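Local coordinates for protein glycosyltransferase (Streptomyces viridochromogenes, PDB 2IUY) that probably transfers a sugar from a nucleotide donor during avilamycin A biosynthesis, as a retaining GT-B glycosyltransferase of family GT4, at residues A[7-12]-A[78-83]; A[33-38]-A[89-94]; A[94-99]-A[105-110]; A[115-118]-A[122-125]. All blocks are in the same frame, centred on the assembly; numbering follows the deposited sequence.

Interaction 1 of 4, residues A[7-12]-A[78-83]; sequences ALVNIP and RWLRTA
Leu80 and Ala7 bring the helix 73-82 down onto one face of the N-terminal parallel sheet, the helix-on-strand packing of a Rossmann-like domain in a GT-B glycosyltransferase. Strand 7-9 runs nearly antiparallel to the short helical segment 78-82, at 159°, with the two axes 11.3 Å apart at their closest, so only side chains bridge the gap. Ala7 and Val9, two apart on the strand, both point their CB at the helix, and Leu80 meets each with a different methyl. Its CG lies anti to the carbonyl carbon (chi1 -69°), and from there the two branches spread along the strand. CD2 reaches Ala7 CB at 4.0 Å, while CD1 approaches Val9 CG2 more loosely at 4.4 Å. Leu80 also touches Val88 and Leu53 on the two strands flanking 5-9, so it covers three neighbouring strands. No hydrogen bond crosses between the segments; the contact is wholly apolar. Trp79 adds a smaller contact: Ala83 CB stands 3.5 Å above the plane of the Trp79 ring, offset toward the rim, and Ala7 CB comes up to the ring's edge, near its plane, 4.2 Å from Trp79 CZ3.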
loop_
_atom_site.group_PDB
_atom_site.type_symbol
_atom_site.label_atom_id
_atom_site.label_comp_id
_atom_site.label_asym_id
_atom_site.label_seq_id
_atom_site.Cartn_x
_atom_site.Cartn_y
_atom_site.Cartn_z
ATOM N N ALA A 7 3.934 3.963 -19.125
ATOM C CA ALA A 7 4.789 2.878 -18.665
ATOM C C ALA A 7 4.805 2.938 -17.154
ATOM O O ALA A 7 5.282 3.929 -16.593
ATOM C CB ALA A 7 6.190 3.024 -19.219
ATOM N N LEU A 8 4.242 1.899 -16.509
ATOM C CA LEU A 8 4.159 1.789 -15.049
ATOM C C LEU A 8 5.216 0.831 -14.620
ATOM O O LEU A 8 5.138 -0.320 -15.028
ATOM C CB LEU A 8 2.834 1.181 -14.579
ATOM C CG LEU A 8 1.591 2.030 -14.419
ATOM C CD1 LEU A 8 0.428 1.107 -13.882
ATOM C CD2 LEU A 8 1.886 3.279 -13.535
ATOM N N VAL A 9 6.162 1.277 -13.776
ATOM C CA VAL A 9 7.315 0.457 -13.441
ATOM C C VAL A 9 7.100 0.001 -12.044
ATOM O O VAL A 9 7.172 0.790 -11.094
ATOM C CB VAL A 9 8.728 1.204 -13.577
ATOM C CG1 VAL A 9 9.874 0.182 -13.556
ATOM C CG2 VAL A 9 8.821 1.988 -14.901
ATOM N N ASN A 10 6.794 -1.290 -11.925
ATOM C CA ASN A 10 6.683 -1.959 -10.649
ATOM C C ASN A 10 8.079 -2.168 -10.122
ATOM O O ASN A 10 9.037 -2.233 -10.905
ATOM C CB ASN A 10 6.035 -3.341 -10.854
ATOM C CG ASN A 10 5.882 -4.111 -9.571
ATOM O OD1 ASN A 10 5.400 -3.574 -8.577
ATOM N ND2 ASN A 10 6.255 -5.387 -9.586
ATOM N N ILE A 11 8.171 -2.324 -8.804
ATOM C CA ILE A 11 9.423 -2.647 -8.102
ATOM C C ILE A 11 9.801 -4.101 -8.442
ATOM O O ILE A 11 9.051 -5.035 -8.095
ATOM C CB ILE A 11 9.275 -2.466 -6.555
ATOM C CG1 ILE A 11 10.605 -2.746 -5.850
ATOM C CG2 ILE A 11 8.153 -3.405 -5.963
ATOM C CD1 ILE A 11 10.622 -2.314 -4.355
ATOM N N PRO A 12 10.923 -4.301 -9.178
ATOM C CA PRO A 12 11.322 -5.682 -9.596
ATOM C C PRO A 12 11.891 -6.535 -8.437
ATOM O O PRO A 12 12.975 -6.254 -7.924
ATOM C CB PRO A 12 12.360 -5.449 -10.727
ATOM C CG PRO A 12 12.463 -3.982 -10.925
ATOM C CD PRO A 12 11.833 -3.266 -9.709
ATOM N N ARG A 78 16.574 -0.842 -20.847
ATOM C CA ARG A 78 16.760 -1.062 -22.265
ATOM C C ARG A 78 15.476 -0.803 -23.004
ATOM O O ARG A 78 15.504 -0.129 -24.035
ATOM C CB ARG A 78 17.275 -2.477 -22.503
ATOM C CG ARG A 78 17.644 -2.844 -23.941
ATOM C CD ARG A 78 18.484 -4.110 -23.940
ATOM N NE ARG A 78 19.711 -3.902 -23.151
ATOM C CZ ARG A 78 20.098 -4.640 -22.103
ATOM N NH1 ARG A 78 19.372 -5.697 -21.697
ATOM N NH2 ARG A 78 21.229 -4.324 -21.467
ATOM N N TRP A 79 14.358 -1.310 -22.460
ATOM C CA TRP A 79 13.011 -1.176 -23.029
ATOM C C TRP A 79 12.517 0.275 -23.065
ATOM O O TRP A 79 11.973 0.729 -24.072
ATOM C CB TRP A 79 11.986 -2.055 -22.269
ATOM C CG TRP A 79 10.644 -2.124 -22.995
ATOM C CD1 TRP A 79 10.268 -3.024 -23.991
ATOM C CD2 TRP A 79 9.507 -1.242 -22.815
ATOM N NE1 TRP A 79 8.985 -2.743 -24.416
ATOM C CE2 TRP A 79 8.501 -1.663 -23.714
ATOM C CE3 TRP A 79 9.245 -0.145 -21.973
ATOM C CZ2 TRP A 79 7.256 -1.014 -23.806
ATOM C CZ3 TRP A 79 7.999 0.494 -22.069
ATOM C CH2 TRP A 79 7.033 0.059 -22.991
ATOM N N LEU A 80 12.689 0.972 -21.939
ATOM C CA LEU A 80 12.322 2.396 -21.793
ATOM C C LEU A 80 13.060 3.345 -22.757
ATOM O O LEU A 80 12.499 4.357 -23.196
ATOM C CB LEU A 80 12.529 2.852 -20.325
ATOM C CG LEU A 80 11.573 2.260 -19.278
ATOM C CD1 LEU A 80 11.982 2.741 -17.867
ATOM C CD2 LEU A 80 10.119 2.596 -19.587
ATOM N N ARG A 81 14.315 3.026 -23.084
ATOM C CA ARG A 81 15.109 3.847 -23.986
ATOM C C ARG A 81 14.503 3.955 -25.401
ATOM O O ARG A 81 14.618 4.980 -26.063
ATOM C CB ARG A 81 16.564 3.323 -24.031
ATOM C CG ARG A 81 17.528 4.267 -24.772
ATOM C CD ARG A 81 19.026 3.857 -24.634
ATOM N NE ARG A 81 19.715 4.536 -23.508
ATOM C CZ ARG A 81 20.261 5.767 -23.519
ATOM N NH1 ARG A 81 20.249 6.581 -24.606
ATOM N NH2 ARG A 81 20.862 6.201 -22.395
ATOM N N THR A 82 13.835 2.908 -25.854
ATOM C CA THR A 82 13.303 2.883 -27.218
ATOM C C THR A 82 11.770 2.933 -27.287
ATOM O O THR A 82 11.192 2.957 -28.390
ATOM C CB THR A 82 13.810 1.634 -27.972
ATOM O OG1 THR A 82 13.324 0.442 -27.326
ATOM C CG2 THR A 82 15.365 1.629 -28.012
ATOM N N ALA A 83 11.135 2.968 -26.107
ATOM C CA ALA A 83 9.672 2.903 -25.976
ATOM C C ALA A 83 9.055 4.173 -26.494
ATOM O O ALA A 83 9.574 5.281 -26.277
ATOM C CB ALA A 83 9.222 2.639 -24.515
#

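Interaction 2 of 4, residues A[33-38]-A[89-94]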
loop_
_atom_site.group_PDB
_atom_site.type_symbol
_atom_site.label_atom_id
_atom_site.label_comp_id
_atom_site.label_asym_id
_atom_site.label_seq_id
_atom_site.Cartn_x
_atom_site.Cartn_y
_atom_site.Cartn_z
ATOM N N GLN A 33 3.011 -3.688 -5.122
ATOM C CA GLN A 33 2.460 -4.441 -6.239
ATOM C C GLN A 33 0.938 -4.319 -6.263
ATOM O O GLN A 33 0.350 -4.228 -7.322
ATOM C CB GLN A 33 2.902 -5.902 -6.152
ATOM C CG GLN A 33 4.398 -6.091 -6.273
ATOM C CD GLN A 33 5.133 -6.219 -4.909
ATOM O OE1 GLN A 33 4.649 -5.767 -3.860
ATOM N NE2 GLN A 33 6.295 -6.830 -4.939
ATOM N N TRP A 34 0.318 -4.303 -5.087
ATOM C CA TRP A 34 -1.095 -3.992 -4.950
ATOM C C TRP A 34 -1.376 -2.533 -5.375
ATOM O O TRP A 34 -2.320 -2.268 -6.100
ATOM C CB TRP A 34 -1.612 -4.274 -3.508
ATOM C CG TRP A 34 -2.021 -5.740 -3.387
ATOM C CD1 TRP A 34 -1.410 -6.718 -2.653
ATOM C CD2 TRP A 34 -3.082 -6.371 -4.107
ATOM N NE1 TRP A 34 -2.037 -7.935 -2.880
ATOM C CE2 TRP A 34 -3.074 -7.741 -3.759
ATOM C CE3 TRP A 34 -4.064 -5.903 -4.995
ATOM C CZ2 TRP A 34 -4.020 -8.639 -4.253
ATOM C CZ3 TRP A 34 -4.987 -6.805 -5.507
ATOM C CH2 TRP A 34 -4.952 -8.154 -5.141
ATOM N N VAL A 35 -0.530 -1.610 -4.955
ATOM C CA VAL A 35 -0.719 -0.197 -5.372
ATOM C C VAL A 35 -0.775 -0.104 -6.887
ATOM O O VAL A 35 -1.653 0.542 -7.442
ATOM C CB VAL A 35 0.364 0.744 -4.803
ATOM C CG1 VAL A 35 0.172 2.195 -5.329
ATOM C CG2 VAL A 35 0.340 0.709 -3.250
ATOM N N VAL A 36 0.179 -0.728 -7.552
ATOM C CA VAL A 36 0.328 -0.639 -9.016
ATOM C C VAL A 36 -0.881 -1.267 -9.730
ATOM O O VAL A 36 -1.344 -0.745 -10.714
ATOM C CB VAL A 36 1.671 -1.303 -9.464
ATOM C CG1 VAL A 36 1.835 -1.251 -10.974
ATOM C CG2 VAL A 36 2.868 -0.590 -8.793
ATOM N N ALA A 37 -1.378 -2.406 -9.205
ATOM C CA ALA A 37 -2.571 -3.069 -9.705
ATOM C C ALA A 37 -3.809 -2.138 -9.659
ATOM O O ALA A 37 -4.531 -2.025 -10.641
ATOM C CB ALA A 37 -2.821 -4.382 -8.914
ATOM N N ASN A 38 -4.015 -1.479 -8.527
ATOM C CA ASN A 38 -5.152 -0.638 -8.294
ATOM C C ASN A 38 -5.052 0.655 -9.127
ATOM O O ASN A 38 -6.065 1.123 -9.720
ATOM C CB ASN A 38 -5.276 -0.282 -6.776
ATOM C CG ASN A 38 -5.839 -1.432 -5.952
ATOM O OD1 ASN A 38 -6.953 -1.925 -6.207
ATOM N ND2 ASN A 38 -5.100 -1.825 -4.918
ATOM N N HIS A 89 6.104 6.145 -15.229
ATOM C CA HIS A 89 5.677 6.334 -13.862
ATOM C C HIS A 89 6.281 5.224 -13.009
ATOM O O HIS A 89 5.815 4.070 -13.042
ATOM C CB HIS A 89 4.129 6.335 -13.830
ATOM C CG HIS A 89 3.540 6.652 -12.492
ATOM N ND1 HIS A 89 2.177 6.783 -12.305
ATOM C CD2 HIS A 89 4.107 6.825 -11.271
ATOM C CE1 HIS A 89 1.937 7.074 -11.035
ATOM N NE2 HIS A 89 3.090 7.090 -10.386
ATOM N N ASP A 90 7.343 5.601 -12.286
ATOM C CA ASP A 90 8.155 4.751 -11.472
ATOM C C ASP A 90 7.558 4.528 -10.083
ATOM O O ASP A 90 7.245 5.459 -9.359
ATOM C CB ASP A 90 9.621 5.279 -11.374
ATOM C CG ASP A 90 10.555 4.267 -10.685
ATOM O OD1 ASP A 90 10.338 3.048 -10.891
ATOM O OD2 ASP A 90 11.448 4.653 -9.892
ATOM N N HIS A 91 7.401 3.248 -9.733
ATOM C CA HIS A 91 7.022 2.836 -8.384
ATOM C C HIS A 91 8.127 2.060 -7.701
ATOM O O HIS A 91 7.916 1.577 -6.622
ATOM C CB HIS A 91 5.767 1.942 -8.440
ATOM C CG HIS A 91 4.547 2.686 -8.890
ATOM N ND1 HIS A 91 3.634 3.216 -8.011
ATOM C CD2 HIS A 91 4.138 3.047 -10.132
ATOM C CE1 HIS A 91 2.676 3.817 -8.693
ATOM N NE2 HIS A 91 2.956 3.724 -9.983
ATOM N N SER A 92 9.282 1.889 -8.355
ATOM C CA SER A 92 10.376 1.039 -7.845
ATOM C C SER A 92 11.292 1.701 -6.801
ATOM O O SER A 92 12.186 1.040 -6.296
ATOM C CB SER A 92 11.266 0.600 -8.997
ATOM O OG SER A 92 12.079 1.675 -9.392
ATOM N N GLY A 93 11.112 2.992 -6.526
ATOM C CA GLY A 93 12.044 3.748 -5.695
ATOM C C GLY A 93 13.321 4.082 -6.434
ATOM O O GLY A 93 14.373 4.261 -5.831
ATOM N N GLY A 94 13.252 4.174 -7.751
ATOM C CA GLY A 94 14.389 4.663 -8.475
ATOM C C GLY A 94 15.389 3.637 -8.958
ATOM O O GLY A 94 16.553 3.973 -9.210
#
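This is a buried CH-pi contact between helix 31-45 and the turn that follows strand 87-90, at the C-terminal end of the parallel sheet in the N-terminal Rossmann-like domain. Val36 and His91 carry most of it. Val36 lays one methyl on the imidazole: CG2 stands 4.0 Å from the centroid of the His91 ring, 22° off the normal, and is displaced toward the CG side of the rim, 3.7 Å from His91 CG. Val35 CG1 comes in obliquely and more distantly, 4.5 Å from His91 CE1; the Val35 side chain lies about 4 Å from that of Thr256, a UDP-binding residue, so the contact borders the nucleotide site. The imidazole is fixed at its polar end as well, where His91 ND1 shares a hydrogen bond with His112 NE2. On its other nitrogen, His91 NE2 lies 3.4 Å above the plane of the His89 ring, offset toward its rim.

His91 sits inside an Asx turn set up by Asp90. OD1 takes two donors: Ser92 N, 3.0 Å from Asp90 OD1 and well above the carboxylate plane, and the Ser92 hydroxyl on the syn lone pair. The other oxygen holds the start of the following loop: Gly94 N is 2.8 Å from Asp90 OD2 and nearly in line with its C-O bond, though the N-H points off the line, at 133°.

Interaction 3 of 4, residues A[94-99]-A[105-110]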
loop_
_atom_site.group_PDB
_atom_site.type_symbol
_atom_site.label_atom_id
_atom_site.label_comp_id
_atom_site.label_asym_id
_atom_site.label_seq_id
_atom_site.Cartn_x
_atom_site.Cartn_y
_atom_site.Cartn_z
ATOM N N GLY A 94 13.252 4.174 -7.751
ATOM C CA GLY A 94 14.389 4.663 -8.475
ATOM C C GLY A 94 15.389 3.637 -8.958
ATOM O O GLY A 94 16.553 3.973 -9.210
ATOM N N VAL A 95 14.932 2.400 -9.127
ATOM C CA VAL A 95 15.668 1.385 -9.897
ATOM C C VAL A 95 15.907 1.882 -11.334
ATOM O O VAL A 95 16.891 1.531 -12.001
ATOM C CB VAL A 95 14.863 0.079 -9.876
ATOM C CG1 VAL A 95 15.074 -0.754 -11.111
ATOM C CG2 VAL A 95 15.071 -0.703 -8.590
ATOM N N ILE A 96 14.998 2.707 -11.835
ATOM C CA ILE A 96 15.236 3.381 -13.115
ATOM C C ILE A 96 15.139 4.916 -12.897
ATOM O O ILE A 96 14.761 5.361 -11.831
ATOM C CB ILE A 96 14.324 2.804 -14.232
ATOM C CG1 ILE A 96 12.841 2.797 -13.815
ATOM C CG2 ILE A 96 14.743 1.358 -14.589
ATOM C CD1 ILE A 96 12.106 4.096 -14.080
ATOM N N GLY A 97 15.512 5.719 -13.882
ATOM C CA GLY A 97 15.531 7.165 -13.697
ATOM C C GLY A 97 15.198 7.831 -15.002
ATOM O O GLY A 97 14.947 7.140 -15.979
ATOM N N PRO A 98 15.127 9.165 -15.033
ATOM C CA PRO A 98 14.830 9.865 -16.287
ATOM C C PRO A 98 15.897 9.812 -17.403
ATOM O O PRO A 98 15.556 10.038 -18.564
ATOM C CB PRO A 98 14.595 11.320 -15.829
ATOM C CG PRO A 98 15.358 11.480 -14.594
ATOM C CD PRO A 98 15.216 10.097 -13.896
ATOM N N ALA A 99 17.163 9.507 -17.081
ATOM C CA ALA A 99 18.240 9.591 -18.085
ATOM C C ALA A 99 18.039 8.540 -19.144
ATOM O O ALA A 99 17.763 7.368 -18.818
ATOM C CB ALA A 99 19.633 9.404 -17.426
ATOM N N THR A 105 9.330 12.249 -23.488
ATOM C CA THR A 105 8.794 11.333 -22.478
ATOM C C THR A 105 8.880 11.973 -21.081
ATOM O O THR A 105 9.954 12.325 -20.624
ATOM C CB THR A 105 9.488 9.925 -22.528
ATOM O OG1 THR A 105 9.350 9.398 -23.845
ATOM C CG2 THR A 105 8.797 8.966 -21.591
ATOM N N ALA A 106 7.730 12.093 -20.401
ATOM C CA ALA A 106 7.700 12.616 -19.024
ATOM C C ALA A 106 8.105 11.526 -18.036
ATOM O O ALA A 106 7.814 10.341 -18.233
ATOM C CB ALA A 106 6.261 13.140 -18.666
ATOM N N PHE A 107 8.783 11.935 -16.974
ATOM C CA PHE A 107 9.144 11.009 -15.914
ATOM C C PHE A 107 8.467 11.442 -14.595
ATOM O O PHE A 107 8.566 12.604 -14.169
ATOM C CB PHE A 107 10.661 10.896 -15.754
ATOM C CG PHE A 107 11.068 9.887 -14.742
ATOM C CD1 PHE A 107 11.131 8.522 -15.072
ATOM C CD2 PHE A 107 11.360 10.280 -13.433
ATOM C CE1 PHE A 107 11.494 7.574 -14.102
ATOM C CE2 PHE A 107 11.750 9.349 -12.467
ATOM C CZ PHE A 107 11.791 8.000 -12.792
ATOM N N ILE A 108 7.746 10.495 -13.989
ATOM C CA ILE A 108 7.072 10.722 -12.708
ATOM C C ILE A 108 7.290 9.524 -11.791
ATOM O O ILE A 108 7.436 8.382 -12.256
ATOM C CB ILE A 108 5.509 11.022 -12.905
ATOM C CG1 ILE A 108 4.886 11.594 -11.608
ATOM C CG2 ILE A 108 4.741 9.785 -13.475
ATOM C CD1 ILE A 108 3.463 12.208 -11.784
ATOM N N SER A 109 7.310 9.778 -10.481
ATOM C CA SER A 109 7.444 8.658 -9.501
ATOM C C SER A 109 6.331 8.688 -8.477
ATOM O O SER A 109 5.893 9.754 -8.109
ATOM C CB SER A 109 8.816 8.734 -8.754
ATOM O OG SER A 109 9.906 8.752 -9.682
ATOM N N SER A 110 5.921 7.524 -7.975
ATOM C CA SER A 110 5.207 7.451 -6.683
ATOM C C SER A 110 6.220 6.878 -5.687
ATOM O O SER A 110 6.681 5.748 -5.831
ATOM C CB SER A 110 3.999 6.516 -6.723
ATOM O OG SER A 110 2.950 6.981 -7.542
#
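The loop 94-99 folds back over the strand 106-110 that it leads into, and the backbones come closest where Pro98 CA lies 5.8 Å from Phe107 CA. The loop itself has no regular structure, and no hydrogen bond joins the segments; strand 106-111 spends its backbone groups on its neighbours in the sheet, with Ala106 and Ile108 bonded to strand 87-90 and Ser109 to Gly122. What closes the connection is one aromatic ring.

Phe107 points its CB at the loop, and with CG anti to the backbone N (chi1 -176°) the phenyl slides beneath residues 97 and 98. Pro98 lies across one face of the ring. Its CD is 4.0 Å from the centroid of the Phe107 ring and 17° off the normal, a CH-pi contact, while Pro98 CB rests 4.0 Å from Phe107 CB nearer the root of the side chain. The Gly97-Pro98 peptide shares that face: Pro98 N stands above the ring centre, and Gly97 C is set toward the rim, 3.8 Å from Phe107 CE1. Ile96 comes instead at the edge, in the ring plane, its CD1 a close 3.5 Å from Phe107 CE1. Its CG1 takes the crowded position between backbone N and carbonyl carbon (chi1 52°), bringing the chain end nearer the ring, where it also packs on Leu80.

Proline and glycine peptide cover one face of a buried ring; Leu101 and Asn119 touch it as well. The loop's start is bonded back to Asp90 and Ser92, but across these two segments dispersion and CH-pi contacts do the holding, without directional bonds.

Interaction 4 of 4, residues A[115-118]-A[122-125]; sequences TRPV and GCTY
Pro117 makes the whole of this contact from the loop side: its ring, with CB directed at strand 123-125, sits against Cys123 and the end of Tyr125. The two segments flank a short turn of three residues, and the CA atoms of Pro117 and Cys123, the nearest pair, are still 7.8 Å apart, so the two backbones meet only through side chains, the pyrrolidine reaching across.

The tight part is at the tyrosine hydroxyl. Tyr125 OH comes within 3.4 Å of Pro117 CG, and it lies alongside Pro117 CD too, at 4.0 Å. The two side chains cross at about a right angle, the long axis of the tyrosine running in toward the proline from further along the strand. Its CG is anti to the carbonyl carbon (chi1 -59°), which carries the phenol back over the strand to meet a residue that its CB does not face. Cys123 gives a looser touch: with SG anti to the backbone N, the sulfur rests 4.0 Å from Pro117 CB.

Outward of Pro117 the character changes. Arg116 and Val118, the residues on either side of it, are exposed and take no part, and the proline itself is only partly buried, whereas Cys123 and Tyr125 are buried. Arg116 NE hydrogen-bonds the carbonyl O of Cys134.

Strand 123-125 is the last and outermost strand of the sheet in the N-terminal Rossmann-like domain of the GT-B fold, paired with 106-111, and Trp341 bonds to Gly122 and Cys123 O. His111 of the neighbouring strand touches Pro117 and Cys123, while Tyr125 packs against Gln130 and Arg131 of helix 128-133.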
loop_
_atom_site.group_PDB
_atom_site.type_symbol
_atom_site.label_atom_id
_atom_site.label_comp_id
_atom_site.label_asym_id
_atom_site.label_seq_id
_atom_site.Cartn_x
_atom_site.Cartn_y
_atom_site.Cartn_z
ATOM N N THR A 115 12.380 6.409 3.273
ATOM C CA THR A 115 13.695 6.955 2.926
ATOM C C THR A 115 13.556 8.068 1.873
ATOM O O THR A 115 12.542 8.181 1.190
ATOM C CB THR A 115 14.627 5.817 2.402
ATOM O OG1 THR A 115 13.957 5.075 1.395
ATOM C CG2 THR A 115 15.005 4.838 3.536
ATOM N N ARG A 116 14.571 8.891 1.720
ATOM C CA ARG A 116 14.440 9.998 0.759
ATOM C C ARG A 116 14.659 9.473 -0.659
ATOM O O ARG A 116 15.567 8.631 -0.868
ATOM C CB ARG A 116 15.460 11.051 1.071
ATOM C CG ARG A 116 15.384 11.555 2.502
ATOM C CD ARG A 116 16.234 12.800 2.617
ATOM N NE ARG A 116 15.787 13.856 1.700
ATOM C CZ ARG A 116 16.298 15.093 1.673
ATOM N NH1 ARG A 116 17.305 15.424 2.491
ATOM N NH2 ARG A 116 15.795 16.002 0.824
ATOM N N PRO A 117 13.830 9.932 -1.630
ATOM C CA PRO A 117 13.843 9.349 -2.995
ATOM C C PRO A 117 15.134 9.516 -3.791
ATOM O O PRO A 117 15.772 10.555 -3.744
ATOM C CB PRO A 117 12.676 10.095 -3.719
ATOM C CG PRO A 117 12.443 11.317 -2.893
ATOM C CD PRO A 117 12.781 10.979 -1.499
ATOM N N VAL A 118 15.466 8.507 -4.569
ATOM C CA VAL A 118 16.525 8.597 -5.586
ATOM C C VAL A 118 16.302 9.770 -6.593
ATOM O O VAL A 118 17.255 10.509 -6.946
ATOM C CB VAL A 118 16.645 7.213 -6.314
ATOM C CG1 VAL A 118 17.404 7.280 -7.596
ATOM C CG2 VAL A 118 17.324 6.211 -5.341
ATOM N N GLY A 122 9.912 15.404 -10.015
ATOM C CA GLY A 122 8.752 14.705 -10.536
ATOM C C GLY A 122 8.273 13.608 -9.591
ATOM O O GLY A 122 7.481 12.759 -9.995
ATOM N N CYS A 123 8.724 13.646 -8.330
ATOM C CA CYS A 123 8.247 12.712 -7.297
ATOM C C CYS A 123 6.902 13.137 -6.662
ATOM O O CYS A 123 6.706 14.306 -6.343
ATOM C CB CYS A 123 9.289 12.519 -6.170
ATOM S SG CYS A 123 9.119 10.908 -5.251
ATOM N N THR A 124 6.011 12.163 -6.446
ATOM C CA THR A 124 4.778 12.356 -5.662
ATOM C C THR A 124 4.863 11.516 -4.387
ATOM O O THR A 124 5.563 10.493 -4.350
ATOM C CB THR A 124 3.470 11.893 -6.430
ATOM O OG1 THR A 124 3.450 10.462 -6.502
ATOM C CG2 THR A 124 3.388 12.466 -7.838
ATOM N N TYR A 125 4.111 11.912 -3.364
ATOM C CA TYR A 125 4.146 11.237 -2.074
ATOM C C TYR A 125 2.756 10.765 -1.702
ATOM O O TYR A 125 1.774 11.406 -2.077
ATOM C CB TYR A 125 4.753 12.186 -1.014
ATOM C CG TYR A 125 6.161 12.610 -1.422
ATOM C CD1 TYR A 125 7.275 11.893 -0.994
ATOM C CD2 TYR A 125 6.376 13.710 -2.253
ATOM C CE1 TYR A 125 8.570 12.247 -1.371
ATOM C CE2 TYR A 125 7.687 14.069 -2.660
ATOM C CZ TYR A 125 8.761 13.344 -2.216
ATOM O OH TYR A 125 10.062 13.704 -2.593
#

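In the fold
All four interactions gather on one six-stranded parallel sheet, that of the N-terminal domain. Interactions 1, 2 and 4 are buried; 3 is partly buried, with an exposed proline. Interactions 1 and 2 put helices on the sheet, where strands 5-9 and 87-90 lie side by side with Ala7 O 2.7 Å from His89 N: helix 73-82 packs on strand 5-9, and helix 31-45 on the turn after 87-90. Interactions 3 and 4 are local instead, each folding a connecting loop onto the strand that follows it. Interaction 1 is mainly aliphatic, with one indole edge; 2 and 3 are ruled by CH-pi contacts, and 4 by a phenol end and a sulfur. Only interaction 2 borders the UDP site.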